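Local coordinates for putative alpha-ketoglutarate-dependent taurine dioxygenase (Burkholderia xenovorans, PDB 5HSX) that probably acts as an Fe(2+)-dependent, 2-oxoglutarate-dependent dioxygenase of the TauD/TfdA family, at the interface of chains A and B. Sequence-based numbering; all coordinates share one arbitrary frame. Chains: chain A/B, Putative alpha-ketoglutarate-dependent taurine dioxygenase.

The interface of chains A and B. Residues chain A 147, 149, 255; chain B 25-27, 250, 253-255.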
# COMPACT_ATOMS: atom_id res chain seq x y z
N GLY A 147 3.09 -10.65 8.12
CA GLY A 147 3.67 -9.46 8.70
C GLY A 147 5.06 -9.19 8.16
O GLY A 147 5.74 -10.08 7.64
N ASP A 149 6.08 -6.92 5.72
CA ASP A 149 6.27 -6.53 4.33
C ASP A 149 7.08 -5.24 4.23
O ASP A 149 7.05 -4.39 5.13
CB ASP A 149 4.92 -6.28 3.64
CG ASP A 149 4.10 -7.54 3.47
OD1 ASP A 149 4.52 -8.63 3.93
OD2 ASP A 149 3.00 -7.41 2.88
N ARG A 255 4.63 -3.17 -2.96
CA ARG A 255 4.74 -3.86 -1.68
C ARG A 255 5.23 -5.28 -1.91
O ARG A 255 4.83 -5.94 -2.88
CB ARG A 255 3.39 -3.84 -0.96
CG ARG A 255 3.37 -4.48 0.43
CD ARG A 255 2.09 -4.09 1.15
NE ARG A 255 1.90 -4.83 2.39
CZ ARG A 255 0.95 -4.57 3.28
NH1 ARG A 255 0.11 -3.57 3.06
NH2 ARG A 255 0.85 -5.30 4.39
N LEU B 25 -2.30 -12.67 5.39
CA LEU B 25 -1.44 -11.89 4.51
C LEU B 25 -0.81 -10.67 5.16
O LEU B 25 0.08 -10.07 4.56
CB LEU B 25 -2.24 -11.45 3.26
CG LEU B 25 -2.65 -12.63 2.38
CD1 LEU B 25 -3.69 -12.24 1.33
CD2 LEU B 25 -1.41 -13.23 1.71
N SER B 26 -1.23 -10.29 6.36
CA SER B 26 -0.60 -9.21 7.11
C SER B 26 -0.96 -9.42 8.57
O SER B 26 -1.68 -10.36 8.91
CB SER B 26 -1.04 -7.83 6.61
OG SER B 26 -2.36 -7.53 7.04
N ALA B 27 -0.46 -8.53 9.44
CA ALA B 27 -0.66 -8.73 10.87
C ALA B 27 -2.15 -8.80 11.21
O ALA B 27 -2.56 -9.61 12.05
CB ALA B 27 0.01 -7.61 11.67
N PRO B 250 -0.15 2.38 6.73
CA PRO B 250 0.16 1.06 6.14
C PRO B 250 -0.07 -0.11 7.08
O PRO B 250 -0.37 -1.21 6.61
CB PRO B 250 1.64 1.19 5.76
CG PRO B 250 1.88 2.64 5.61
CD PRO B 250 0.96 3.34 6.58
N THR B 253 -3.35 -1.96 6.46
CA THR B 253 -3.73 -2.25 5.09
C THR B 253 -3.19 -3.58 4.58
O THR B 253 -2.22 -4.14 5.11
CB THR B 253 -3.26 -1.15 4.11
OG1 THR B 253 -1.83 -1.19 3.97
CG2 THR B 253 -3.70 0.22 4.60
N VAL B 254 -3.83 -4.08 3.52
CA VAL B 254 -3.31 -5.19 2.73
C VAL B 254 -3.51 -4.86 1.26
O VAL B 254 -4.50 -4.22 0.88
CB VAL B 254 -3.99 -6.53 3.11
CG1 VAL B 254 -5.50 -6.52 2.75
CG2 VAL B 254 -3.27 -7.71 2.46
N ARG B 255 -2.56 -5.28 0.42
CA ARG B 255 -2.60 -5.08 -1.02
C ARG B 255 -2.72 -6.43 -1.72
O ARG B 255 -2.10 -7.41 -1.29
CB ARG B 255 -1.34 -4.33 -1.48
CG ARG B 255 -1.27 -4.02 -2.97
CD ARG B 255 -0.13 -3.04 -3.21
NE ARG B 255 0.09 -2.80 -4.63
CZ ARG B 255 0.83 -1.80 -5.11
NH1 ARG B 255 1.39 -0.94 -4.28
NH2 ARG B 255 0.98 -1.66 -6.43
O HOH W 1 2.62 -9.86 5.47
O HOH W 2 0.95 -8.97 2.27
O HOH W 3 -0.35 -4.18 6.99
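The side chain of A:Arg255 reaches across to B:Ser26, B:Thr253 and B:Val254, and the apolar part is slight, backbone and side-chain carbons of chain B lying against the guanidinium nitrogens: CB of B:Ser26 is 3.9 Å from NH2 and CA of B:Val254 3.8 Å from NH1. A:Arg255 and B:Arg255 occupy the same position in strand 253-256 of their own chains, which meet about the two-fold axis of the deposited dimer, so the contact recurs with the chains exchanged; whether this dimer forms in solution the structure alone does not show. With CG anti to the backbone N (chi1 -178°) and the chain extended as far as NE, A:Arg255 carries its guanidinium to the backbone of B:Thr253. There the direct bonds are weak: NH1 and NH2 both point to the carbonyl O of B:Thr253, and NH1 also approaches the hydroxyl OG1, 3.2 Å away. That hydroxyl in turn donates to the carbonyl O of B:Pro250, which ties the strand start to the preceding 3-10 turn. Water 3 adds a bridged path, linking NH2 to the carbonyl oxygens of B:Pro250 and B:Thr253. At the edge of the guanidinium, in its plane, A:Asp149 probably helps to hold its orientation: the carboxylate OD2 takes the NE hydrogen through its anti lone pair at 2.8 Å, in a salt bridge within chain A, and a weak bond from NH2. The negative charge probably helps to balance the arginine beside the neighbouring chain. Farther out, contact passes through solvent, as the carboxylate of A:Asp149 and the carbonyl of B:Leu25 stay too far apart to bond directly. Water 2 joins OD2 to this carbonyl, while water 1 bonds to OD1, to the backbone N of A:Gly147 and to the carbonyl O of B:Leu25, the last with the water oxygen 2.7 Å from that O.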